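Local coordinates for ribosomal protein L11 methyltransferase (Lactobacillus delbrueckii subsp. bulgaricus ATCC BAA-365, PDB 3GRZ) that probably trimethylates lysine residues of ribosomal protein L11 with S-adenosyl-L-methionine as methyl donor, the chain being the C-terminal methyltransferase domain of the enzyme, at residues B[31-36]-B[69-74]; B[49-54]-B[79-84]; B[73-78]-B[109-114]; B[139-144]-B[155-160]. All coordinates share one frame; numbering follows the deposited sequence. Where two conformers were deposited one is given.

Contact 1 of 4, residues B[31-36]-B[69-74]; sequences IRLDPG and TGSGIL
Ile31 and Leu33, at the end of strand 29-33, close over Ile73 where the glycine-rich loop of a Rossmann-like methyltransferase domain passes into helix 73-80. The loop sequence, with Gly70, Gly72 and Ala75, fits the GxGxxA pattern of such nucleotide-binding folds, and neighbouring Gly68 is a predicted S-adenosyl-L-methionine site. Ile31 comes first: its CG2 branch lies 3.6 Å from Ile73 CD1, and its own CD1 reaches the same methyl at 4.0 Å. The two isoleucines cross at about a right angle, and Ile73 CD1 touches both branches of Ile31. Arg32 faces the other way, its backbone N hydrogen-bonded to Asn106 OD1. Leu33 returns to the contact, with CD1 4.1 Å from Ile73 CD1 and near the hydroxyl of Ser71. Beyond it the chain leaves the strand and turns away from the glycine-rich loop.

Across the contact, a type II' turn from Thr69 to Gly72 is closed by Gly72 N to Thr69 O at 2.8 Å. Gly72, the N-cap residue, has a phi of 91°, which suits glycine. Ile73 extends CG1 opposite its backbone N (chi1 178°), carrying CD1 to the strand. Ser71 OG accepts Ile73 N at 3.3 Å, with an N-H...O angle of 149°, an ST turn.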
loop_
_atom_site.group_PDB
_atom_site.type_symbol
_atom_site.label_atom_id
_atom_site.label_comp_id
_atom_site.label_asym_id
_atom_site.label_seq_id
_atom_site.Cartn_x
_atom_site.Cartn_y
_atom_site.Cartn_z
ATOM N N ILE B 31 -7.212 -3.277 14.881
ATOM C CA ILE B 31 -6.655 -4.521 15.383
ATOM C C ILE B 31 -6.133 -4.302 16.801
ATOM O O ILE B 31 -5.202 -3.518 17.022
ATOM C CB ILE B 31 -5.574 -5.099 14.448
ATOM C CG1 ILE B 31 -6.204 -5.469 13.100
ATOM C CG2 ILE B 31 -4.899 -6.317 15.087
ATOM C CD1 ILE B 31 -5.215 -6.027 12.100
ATOM N N ARG B 32 -6.783 -4.975 17.749
ATOM C CA ARG B 32 -6.367 -4.929 19.145
ATOM C C ARG B 32 -5.265 -5.945 19.433
ATOM O O ARG B 32 -5.354 -7.116 19.050
ATOM C CB ARG B 32 -7.572 -5.112 20.068
ATOM C CG ARG B 32 -8.607 -4.017 19.869
ATOM C CD ARG B 32 -9.740 -4.055 20.882
ATOM N NE ARG B 32 -10.515 -2.819 20.804
ATOM C CZ ARG B 32 -10.255 -1.725 21.515
ATOM N NH1 ARG B 32 -11.007 -0.641 21.367
ATOM N NH2 ARG B 32 -9.250 -1.713 22.385
ATOM N N LEU B 33 -4.204 -5.474 20.085
ATOM C CA LEU B 33 -3.088 -6.322 20.484
ATOM C C LEU B 33 -2.785 -6.101 21.966
ATOM O O LEU B 33 -2.913 -4.987 22.470
ATOM C CB LEU B 33 -1.832 -6.007 19.664
ATOM C CG LEU B 33 -1.746 -6.248 18.148
ATOM C CD1 LEU B 33 -0.342 -5.939 17.667
ATOM C CD2 LEU B 33 -2.127 -7.672 17.757
ATOM N N ASP B 34 -2.376 -7.166 22.648
ATOM C CA ASP B 34 -2.043 -7.108 24.071
ATOM C C ASP B 34 -0.524 -6.956 24.217
ATOM O O ASP B 34 0.225 -7.879 23.892
ATOM C CB ASP B 34 -2.578 -8.361 24.791
ATOM C CG ASP B 34 -2.346 -8.342 26.321
ATOM O OD1 ASP B 34 -1.594 -7.489 26.852
ATOM O OD2 ASP B 34 -2.933 -9.210 26.996
ATOM N N PRO B 35 -0.068 -5.785 24.712
ATOM C CA PRO B 35 1.353 -5.456 24.855
ATOM C C PRO B 35 2.056 -6.289 25.916
ATOM O O PRO B 35 3.276 -6.428 25.872
ATOM C CB PRO B 35 1.328 -3.987 25.296
ATOM C CG PRO B 35 -0.017 -3.498 24.938
ATOM C CD PRO B 35 -0.905 -4.668 25.177
ATOM N N GLY B 36 1.286 -6.835 26.853
ATOM C CA GLY B 36 1.809 -7.742 27.875
ATOM C C GLY B 36 2.263 -9.086 27.326
ATOM O O GLY B 36 3.074 -9.770 27.952
ATOM N N THR B 69 5.012 -15.691 12.795
ATOM C CA THR B 69 3.861 -14.822 13.066
ATOM C C THR B 69 4.018 -13.853 14.260
ATOM O O THR B 69 3.387 -12.786 14.282
ATOM C CB THR B 69 2.548 -15.665 13.164
ATOM O OG1 THR B 69 1.405 -14.818 13.035
ATOM C CG2 THR B 69 2.457 -16.415 14.496
ATOM N N GLY B 70 4.873 -14.216 15.225
ATOM C CA GLY B 70 5.132 -13.387 16.413
ATOM C C GLY B 70 3.864 -13.147 17.200
ATOM O O GLY B 70 3.293 -14.071 17.779
ATOM N N SER B 71 3.387 -11.908 17.143
ATOM C CA SER B 71 2.169 -11.487 17.830
ATOM C C SER B 71 0.894 -11.936 17.102
ATOM O O SER B 71 -0.206 -11.877 17.668
ATOM C CB SER B 71 2.153 -9.968 17.927
ATOM O OG SER B 71 1.944 -9.417 16.640
ATOM N N GLY B 72 1.046 -12.338 15.840
ATOM C CA GLY B 72 -0.086 -12.730 14.987
ATOM C C GLY B 72 -0.680 -11.593 14.176
ATOM O O GLY B 72 -1.664 -11.791 13.476
ATOM N N ILE B 73 -0.090 -10.395 14.273
ATOM C CA ILE B 73 -0.651 -9.185 13.638
ATOM C C ILE B 73 -1.004 -9.383 12.141
ATOM O O ILE B 73 -2.130 -9.086 11.724
ATOM C CB ILE B 73 0.265 -7.915 13.874
ATOM C CG1 ILE B 73 -0.279 -6.666 13.175
ATOM C CG2 ILE B 73 1.724 -8.145 13.443
ATOM C CD1 ILE B 73 -1.579 -6.170 13.721
ATOM N N LEU B 74 -0.058 -9.917 11.364
ATOM C CA LEU B 74 -0.271 -10.089 9.929
ATOM C C LEU B 74 -1.292 -11.185 9.611
ATOM O O LEU B 74 -2.094 -11.029 8.687
ATOM C CB LEU B 74 1.044 -10.325 9.195
ATOM C CG LEU B 74 2.151 -9.265 9.312
ATOM C CD1 LEU B 74 3.375 -9.690 8.517
ATOM C CD2 LEU B 74 1.677 -7.872 8.884
#

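Contact 2 of 4, residues B[49-54]-B[79-84]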
loop_
_atom_site.group_PDB
_atom_site.type_symbol
_atom_site.label_atom_id
_atom_site.label_comp_id
_atom_site.label_asym_id
_atom_site.label_seq_id
_atom_site.Cartn_x
_atom_site.Cartn_y
_atom_site.Cartn_z
ATOM N N LEU B 49 4.985 -2.131 5.867
ATOM C CA LEU B 49 5.417 -2.589 4.532
ATOM C C LEU B 49 4.722 -3.890 4.171
ATOM O O LEU B 49 4.149 -4.023 3.075
ATOM C CB LEU B 49 6.951 -2.719 4.442
ATOM C CG LEU B 49 7.746 -1.419 4.686
ATOM C CD1 LEU B 49 9.235 -1.597 4.434
ATOM C CD2 LEU B 49 7.183 -0.255 3.867
ATOM N N ALA B 50 4.736 -4.835 5.110
ATOM C CA ALA B 50 4.048 -6.120 4.927
ATOM C C ALA B 50 2.544 -5.920 4.683
ATOM O O ALA B 50 1.989 -6.488 3.742
ATOM C CB ALA B 50 4.298 -7.042 6.123
ATOM N N MET B 51 1.909 -5.066 5.491
ATOM C CA MET B 51 0.485 -4.748 5.325
ATOM C C MET B 51 0.107 -4.145 3.980
ATOM O O MET B 51 -0.948 -4.481 3.432
ATOM C CB MET B 51 -0.024 -3.804 6.435
ATOM C CG MET B 51 -0.177 -4.451 7.790
ATOM S SD MET B 51 -1.294 -5.863 7.787
ATOM C CE MET B 51 -2.607 -5.301 6.672
ATOM N N LEU B 52 0.945 -3.241 3.465
ATOM C CA LEU B 52 0.727 -2.648 2.133
ATOM C C LEU B 52 0.796 -3.713 1.044
ATOM O O LEU B 52 0.016 -3.681 0.093
ATOM C CB LEU B 52 1.729 -1.527 1.844
ATOM C CG LEU B 52 1.597 -0.253 2.683
ATOM C CD1 LEU B 52 2.725 0.751 2.373
ATOM C CD2 LEU B 52 0.220 0.386 2.513
ATOM N N GLY B 53 1.720 -4.656 1.199
ATOM C CA GLY B 53 1.799 -5.810 0.301
ATOM C C GLY B 53 0.556 -6.686 0.341
ATOM O O GLY B 53 0.119 -7.193 -0.699
ATOM N N ILE B 54 0.002 -6.893 1.542
ATOM C CA ILE B 54 -1.205 -7.713 1.701
ATOM C C ILE B 54 -2.404 -6.990 1.090
ATOM O O ILE B 54 -3.210 -7.595 0.374
ATOM C CB ILE B 54 -1.487 -8.086 3.180
ATOM C CG1 ILE B 54 -0.346 -8.911 3.762
ATOM C CG2 ILE B 54 -2.805 -8.878 3.314
ATOM C CD1 ILE B 54 -0.433 -9.092 5.291
ATOM N N HIS B 79 -6.782 -12.151 7.774
ATOM C CA HIS B 79 -8.124 -12.709 8.030
ATOM C C HIS B 79 -9.189 -11.634 7.829
ATOM O O HIS B 79 -10.198 -11.861 7.156
ATOM C CB HIS B 79 -8.211 -13.315 9.443
ATOM C CG HIS B 79 -9.511 -13.991 9.739
ATOM N ND1 HIS B 79 -10.637 -13.304 10.146
ATOM C CD2 HIS B 79 -9.864 -15.298 9.697
ATOM C CE1 HIS B 79 -11.629 -14.155 10.328
ATOM N NE2 HIS B 79 -11.187 -15.371 10.066
ATOM N N LYS B 80 -8.952 -10.464 8.412
ATOM C CA LYS B 80 -9.902 -9.348 8.322
ATOM C C LYS B 80 -10.052 -8.826 6.884
ATOM O O LYS B 80 -11.140 -8.404 6.479
ATOM C CB LYS B 80 -9.473 -8.223 9.255
ATOM C CG LYS B 80 -9.796 -8.521 10.713
ATOM C CD LYS B 80 -8.925 -7.705 11.637
ATOM C CE LYS B 80 -9.426 -7.745 13.071
ATOM N NZ LYS B 80 -10.838 -7.299 13.209
ATOM N N LEU B 81 -8.963 -8.903 6.116
ATOM C CA LEU B 81 -8.960 -8.489 4.708
ATOM C C LEU B 81 -9.564 -9.517 3.757
ATOM O O LEU B 81 -9.544 -9.324 2.544
ATOM C CB LEU B 81 -7.550 -8.096 4.254
ATOM C CG LEU B 81 -7.045 -6.777 4.851
ATOM C CD1 LEU B 81 -5.589 -6.551 4.510
ATOM C CD2 LEU B 81 -7.886 -5.585 4.419
ATOM N N GLY B 82 -10.084 -10.613 4.308
ATOM C CA GLY B 82 -10.884 -11.552 3.544
ATOM C C GLY B 82 -10.152 -12.779 3.048
ATOM O O GLY B 82 -10.539 -13.335 2.028
ATOM N N ALA B 83 -9.107 -13.219 3.755
ATOM C CA ALA B 83 -8.401 -14.440 3.355
ATOM C C ALA B 83 -9.335 -15.647 3.316
ATOM O O ALA B 83 -10.286 -15.720 4.109
ATOM C CB ALA B 83 -7.246 -14.721 4.270
ATOM N N LYS B 84 -9.057 -16.574 2.388
ATOM C CA LYS B 84 -9.797 -17.834 2.275
ATOM C C LYS B 84 -9.456 -18.770 3.441
ATOM O O LYS B 84 -10.261 -19.610 3.841
ATOM C CB LYS B 84 -9.490 -18.515 0.934
ATOM C CG LYS B 84 -10.487 -19.597 0.523
ATOM C CD LYS B 84 -10.010 -20.403 -0.684
ATOM C CE LYS B 84 -10.204 -19.649 -1.992
ATOM N NZ LYS B 84 -9.717 -20.418 -3.175
#
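Apolar packing alone joins Met51 and Ile54 to Leu81 across these segments, and one methyl does the work on the second side. Leu81 CD1 lies 3.8 Å from Ile54 CG2 and 3.9 Å from Met51 CE, so the leucine meets two residues three positions apart, roughly one turn of helix 44-57. Ile54 offers the branch that stands opposite its backbone N. Met51 arrives differently: its chain is bent at both chi2 (-58°) and chi3 (-39°), which folds the terminal methyl round toward the leucine. All three residues are buried, but the surface enclosed is small, 93 Å² over both sides.

Backbone hydrogen bonds close the helix end around Leu81. Gly82 leaves the helical conformation with a phi of 99° and ends helix 73-80 in a Schellman motif; Gly82 N bonds to His79 O at 3.1 Å, and Ala83 N probably bonds to Ala78 O. The carbonyl of Leu81 also accepts Arg10 NE of the second subunit, while His11 of that subunit packs on the leucine, so this helix end borders the dimer interface. In the fold, the contact joins two helices flanking strand 63-67 in sequence, the helix-strand-helix succession of a Rossmann-like methyltransferase.

Contact 3 of 4, residues B[73-78]-B[109-114]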
loop_
_atom_site.group_PDB
_atom_site.type_symbol
_atom_site.label_atom_id
_atom_site.label_comp_id
_atom_site.label_asym_id
_atom_site.label_seq_id
_atom_site.Cartn_x
_atom_site.Cartn_y
_atom_site.Cartn_z
ATOM N N ILE B 73 -0.090 -10.395 14.273
ATOM C CA ILE B 73 -0.651 -9.185 13.638
ATOM C C ILE B 73 -1.004 -9.383 12.141
ATOM O O ILE B 73 -2.130 -9.086 11.724
ATOM C CB ILE B 73 0.265 -7.915 13.874
ATOM C CG1 ILE B 73 -0.279 -6.666 13.175
ATOM C CG2 ILE B 73 1.724 -8.145 13.443
ATOM C CD1 ILE B 73 -1.579 -6.170 13.721
ATOM N N LEU B 74 -0.058 -9.917 11.364
ATOM C CA LEU B 74 -0.271 -10.089 9.929
ATOM C C LEU B 74 -1.292 -11.185 9.611
ATOM O O LEU B 74 -2.094 -11.029 8.687
ATOM C CB LEU B 74 1.044 -10.325 9.195
ATOM C CG LEU B 74 2.151 -9.265 9.312
ATOM C CD1 LEU B 74 3.375 -9.690 8.517
ATOM C CD2 LEU B 74 1.677 -7.872 8.884
ATOM N N ALA B 75 -1.292 -12.269 10.391
ATOM C CA ALA B 75 -2.312 -13.322 10.240
ATOM C C ALA B 75 -3.702 -12.745 10.500
ATOM O O ALA B 75 -4.640 -13.007 9.750
ATOM C CB ALA B 75 -2.029 -14.503 11.180
ATOM N N ILE B 76 -3.815 -11.934 11.546
ATOM C CA ILE B 76 -5.087 -11.291 11.901
ATOM C C ILE B 76 -5.560 -10.311 10.809
ATOM O O ILE B 76 -6.719 -10.310 10.423
ATOM C CB ILE B 76 -4.975 -10.576 13.275
ATOM C CG1 ILE B 76 -4.849 -11.625 14.393
ATOM C CG2 ILE B 76 -6.182 -9.642 13.545
ATOM C CD1 ILE B 76 -4.216 -11.065 15.684
ATOM N N ALA B 77 -4.646 -9.482 10.329
ATOM C CA ALA B 77 -4.950 -8.535 9.272
ATOM C C ALA B 77 -5.363 -9.231 7.981
ATOM O O ALA B 77 -6.313 -8.811 7.334
ATOM C CB ALA B 77 -3.763 -7.672 9.027
ATOM N N ALA B 78 -4.659 -10.305 7.626
ATOM C CA ALA B 78 -5.020 -11.093 6.453
ATOM C C ALA B 78 -6.434 -11.644 6.581
ATOM O O ALA B 78 -7.204 -11.586 5.619
ATOM C CB ALA B 78 -4.011 -12.228 6.229
ATOM N N TYR B 109 -11.450 -16.741 15.873
ATOM C CA TYR B 109 -11.207 -18.018 16.561
ATOM C C TYR B 109 -10.777 -19.125 15.604
ATOM O O TYR B 109 -10.415 -20.217 16.040
ATOM C CB TYR B 109 -12.430 -18.423 17.409
ATOM C CG TYR B 109 -12.747 -17.378 18.462
ATOM C CD1 TYR B 109 -12.051 -17.357 19.679
ATOM C CD2 TYR B 109 -13.688 -16.377 18.225
ATOM C CE1 TYR B 109 -12.306 -16.388 20.631
ATOM C CE2 TYR B 109 -13.951 -15.394 19.188
ATOM C CZ TYR B 109 -13.249 -15.409 20.380
ATOM O OH TYR B 109 -13.486 -14.448 21.339
ATOM N N ASP B 110 -10.769 -18.813 14.303
ATOM C CA ASP B 110 -10.468 -19.795 13.255
ATOM C C ASP B 110 -9.145 -19.619 12.510
ATOM O O ASP B 110 -8.987 -20.163 11.422
ATOM C CB ASP B 110 -11.624 -19.887 12.240
ATOM C CG ASP B 110 -11.866 -18.585 11.481
ATOM O OD1 ASP B 110 -11.238 -17.551 11.783
ATOM O OD2 ASP B 110 -12.719 -18.594 10.579
ATOM N N ILE B 111 -8.201 -18.865 13.069
ATOM C CA ILE B 111 -6.852 -18.868 12.505
ATOM C C ILE B 111 -6.133 -20.141 12.958
ATOM O O ILE B 111 -6.031 -20.395 14.159
ATOM C CB ILE B 111 -6.039 -17.606 12.882
ATOM C CG1 ILE B 111 -6.591 -16.384 12.131
ATOM C CG2 ILE B 111 -4.548 -17.812 12.545
ATOM C CD1 ILE B 111 -6.019 -15.031 12.555
ATOM N N ALA B 112 -5.653 -20.938 12.006
ATOM C CA ALA B 112 -4.892 -22.150 12.332
ATOM C C ALA B 112 -3.478 -21.795 12.750
ATOM O O ALA B 112 -2.851 -20.918 12.163
ATOM C CB ALA B 112 -4.866 -23.108 11.155
ATOM N N LEU B 113 -2.979 -22.486 13.773
ATOM C CA LEU B 113 -1.656 -22.224 14.323
ATOM C C LEU B 113 -0.804 -23.478 14.288
ATOM O O LEU B 113 -1.284 -24.569 14.589
ATOM C CB LEU B 113 -1.755 -21.692 15.761
ATOM C CG LEU B 113 -2.594 -20.421 15.989
ATOM C CD1 LEU B 113 -2.884 -20.217 17.475
ATOM C CD2 LEU B 113 -1.912 -19.196 15.417
ATOM N N GLN B 114 0.456 -23.330 13.900
ATOM C CA GLN B 114 1.370 -24.456 13.942
ATOM C C GLN B 114 2.706 -24.022 14.516
ATOM O O GLN B 114 3.305 -23.041 14.061
ATOM C CB GLN B 114 1.521 -25.103 12.567
ATOM C CG GLN B 114 2.326 -26.411 12.555
ATOM C CD GLN B 114 2.319 -27.074 11.192
ATOM O OE1 GLN B 114 1.506 -26.732 10.336
ATOM N NE2 GLN B 114 3.226 -28.016 10.978
#
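Ile111 lays its terminal methyl against the backbone of helix 73-80 between Ala75 and Ile76. CD1 lies 3.7 Å from Ala75 O and 3.9 Å from Ile76 CA, closer than to either side chain: the nearest side-chain atoms are Ile76 CG1, at 4.0 Å, and Ala75 CB, at 4.3 Å. The methyl thus rests on the main chain beside the short side chain of Ala75, and the CA atoms of Ala75 and Ile111 stand 7.5 Å apart. Ile76 flanks the methyl with its longer branch, which lies beside its own backbone N (chi1 -69°), and the two isoleucines cross at about a right angle.

Ala75 is consistent with the alanine of a GxGxxA pattern of Rossmann-type folds, and is the third residue of the helix that follows the glycine-rich loop. It also packs on Val86 and Ala88 of strand 85-90, the strand that pairs in parallel with 112-115 at one outer side of the seven-stranded sheet. Ala112 forms backbone bonds with Val86 and Ala88, which fixes the chain just after Ile111. Ile76 also packs on Asn102 of helix 93-105 and on Ile31 of strand 29-33. Just before Ile111, Asp110 OD1 makes a weak hydrogen bond to His79 NE2.

Contact 4 of 4, residues B[139-144]-B[155-160]; sequences LDLIPQ and VIFSGI
Phe157 sends its ring from strand 153-161 to meet Leu141 and Ile142, two successive residues of helix 135-145. The two partners touch different parts of the ring. Ile142 CG1 is at the ring edge, close to the ring plane, and 3.7 Å from Phe157 CE2; the CD1 methyl of the same isoleucine follows at 4.1 Å from CE2. Leu141 approaches obliquely instead, its CD2 lying 3.8 Å from Phe157 CE1. The far end of the ring, CZ, is shared, with Ile142 CG1 at 4.0 Å and Leu141 CD2 at 4.2 Å.

The two neighbours reach the ring with different first torsions. Leu141 has CG opposite its backbone N (chi1 -179°), whereas Ile142 swings CG1 to the side of its backbone N (chi1 -73°). The CB of Leu141 already faces the strand; that of Ile142 does not, and its outer atoms make the approach. Next comes Pro143, where the helix is kinked.

Strand 126-132, helix 135-145 and the adjacent parallel strand 153-161 form a beta-alpha-beta crossover of the Rossmann-like sheet. Leu138 and Leu145 of the helix also pack on Phe157, Ile193 of antiparallel strand 188-195 adjoins it, and Leu141 rests on Ala131 of strand 126-132.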
loop_
_atom_site.group_PDB
_atom_site.type_symbol
_atom_site.label_atom_id
_atom_site.label_comp_id
_atom_site.label_asym_id
_atom_site.label_seq_id
_atom_site.Cartn_x
_atom_site.Cartn_y
_atom_site.Cartn_z
ATOM N N LEU B 139 16.511 -16.088 4.084
ATOM C CA LEU B 139 17.402 -16.886 3.228
ATOM C C LEU B 139 17.167 -18.394 3.377
ATOM O O LEU B 139 17.259 -19.128 2.393
ATOM C CB LEU B 139 18.883 -16.532 3.463
ATOM C CG LEU B 139 19.343 -15.130 3.019
ATOM C CD1 LEU B 139 20.736 -14.802 3.528
ATOM C CD2 LEU B 139 19.279 -14.955 1.500
ATOM N N ASP B 140 16.836 -18.842 4.589
ATOM C CA ASP B 140 16.438 -20.240 4.817
ATOM C C ASP B 140 15.017 -20.540 4.325
ATOM O O ASP B 140 14.715 -21.673 3.931
ATOM C CB ASP B 140 16.578 -20.615 6.295
ATOM C CG ASP B 140 18.024 -20.586 6.776
ATOM O OD1 ASP B 140 18.937 -20.792 5.947
ATOM O OD2 ASP B 140 18.245 -20.359 7.987
ATOM N N LEU B 141 14.149 -19.525 4.344
ATOM C CA LEU B 141 12.770 -19.682 3.869
ATOM C C LEU B 141 12.692 -19.771 2.348
ATOM O O LEU B 141 11.864 -20.514 1.812
ATOM C CB LEU B 141 11.872 -18.528 4.365
ATOM C CG LEU B 141 10.392 -18.567 3.957
ATOM C CD1 LEU B 141 9.666 -19.836 4.479
ATOM C CD2 LEU B 141 9.679 -17.307 4.422
ATOM N N ILE B 142 13.538 -19.005 1.660
ATOM C CA ILE B 142 13.469 -18.920 0.194
ATOM C C ILE B 142 13.378 -20.303 -0.520
ATOM O O ILE B 142 12.421 -20.518 -1.274
ATOM C CB ILE B 142 14.534 -17.935 -0.407
ATOM C CG1 ILE B 142 14.139 -16.474 -0.113
ATOM C CG2 ILE B 142 14.670 -18.139 -1.912
ATOM C CD1 ILE B 142 15.277 -15.459 -0.207
ATOM N N PRO B 143 14.305 -21.261 -0.233
ATOM C CA PRO B 143 14.210 -22.568 -0.924
ATOM C C PRO B 143 13.001 -23.439 -0.560
ATOM O O PRO B 143 12.760 -24.454 -1.227
ATOM C CB PRO B 143 15.503 -23.293 -0.511
ATOM C CG PRO B 143 16.383 -22.260 0.079
ATOM C CD PRO B 143 15.464 -21.245 0.680
ATOM N N GLN B 144 12.252 -23.043 0.474
ATOM C CA GLN B 144 11.040 -23.759 0.882
ATOM C C GLN B 144 9.780 -23.234 0.204
ATOM O O GLN B 144 8.743 -23.892 0.260
ATOM C CB GLN B 144 10.838 -23.702 2.404
ATOM C CG GLN B 144 12.035 -24.132 3.232
ATOM C CD GLN B 144 11.684 -24.415 4.692
ATOM O OE1 GLN B 144 10.538 -24.268 5.112
ATOM N NE2 GLN B 144 12.677 -24.834 5.466
ATOM N N VAL B 155 4.223 -13.884 -2.720
ATOM C CA VAL B 155 5.007 -13.907 -1.490
ATOM C C VAL B 155 5.226 -12.451 -1.071
ATOM O O VAL B 155 5.509 -11.589 -1.911
ATOM C CB VAL B 155 6.357 -14.697 -1.649
ATOM C CG1 VAL B 155 7.200 -14.626 -0.405
ATOM C CG2 VAL B 155 6.108 -16.193 -1.922
ATOM N N ILE B 156 5.048 -12.171 0.214
ATOM C CA ILE B 156 5.392 -10.866 0.773
ATOM C C ILE B 156 6.436 -11.023 1.874
ATOM O O ILE B 156 6.191 -11.718 2.865
ATOM C CB ILE B 156 4.160 -10.157 1.354
ATOM C CG1 ILE B 156 3.087 -10.017 0.272
ATOM C CG2 ILE B 156 4.553 -8.791 1.953
ATOM C CD1 ILE B 156 1.726 -9.865 0.839
ATOM N N PHE B 157 7.597 -10.397 1.677
ATOM C CA PHE B 157 8.652 -10.348 2.685
ATOM C C PHE B 157 8.747 -8.962 3.255
ATOM O O PHE B 157 8.619 -7.976 2.533
ATOM C CB PHE B 157 10.035 -10.664 2.100
ATOM C CG PHE B 157 10.274 -12.127 1.801
ATOM C CD1 PHE B 157 9.380 -13.116 2.232
ATOM C CD2 PHE B 157 11.432 -12.512 1.123
ATOM C CE1 PHE B 157 9.622 -14.463 1.969
ATOM C CE2 PHE B 157 11.688 -13.867 0.848
ATOM C CZ PHE B 157 10.780 -14.837 1.258
ATOM N N SER B 158 9.004 -8.889 4.551
ATOM C CA SER B 158 9.380 -7.638 5.182
ATOM C C SER B 158 10.424 -7.967 6.246
ATOM O O SER B 158 10.729 -9.154 6.470
ATOM C CB SER B 158 8.166 -6.951 5.789
ATOM O OG SER B 158 8.501 -5.619 6.122
ATOM N N GLY B 159 10.988 -6.936 6.867
ATOM C CA GLY B 159 12.019 -7.108 7.890
ATOM C C GLY B 159 13.425 -7.189 7.311
ATOM O O GLY B 159 14.357 -7.582 8.008
ATOM N N ILE B 160 13.574 -6.816 6.040
ATOM C CA ILE B 160 14.877 -6.851 5.356
ATOM C C ILE B 160 15.615 -5.541 5.557
ATOM O O ILE B 160 15.144 -4.495 5.113
ATOM C CB ILE B 160 14.718 -7.104 3.833
ATOM C CG1 ILE B 160 14.035 -8.442 3.584
ATOM C CG2 ILE B 160 16.081 -7.080 3.114
ATOM C CD1 ILE B 160 13.303 -8.533 2.240
#

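Overall arrangement
All four contacts are largely buried and held by packing of apolar side chains; contact 3 also presses a methyl on the main chain. Contacts 1, 2 and 3 share helix 73-80: contact 1 takes its beginning, contact 3 its middle and contact 2 its end. Contacts 1 and 3 have Ile73 and Leu74 in common, and Ile31 packs on Ala77. Contacts 1 and 2 both come near the predicted cofactor residue Thr47, whose side chain is about 4 Å from those of Ile73 and Met51. Contact 2 borders the second subunit. Contact 4 lies on the opposite side of the chain's centre from contacts 1 and 3 and alone uses an aromatic ring; Ile156 joins it to helix 44-57 of contact 2.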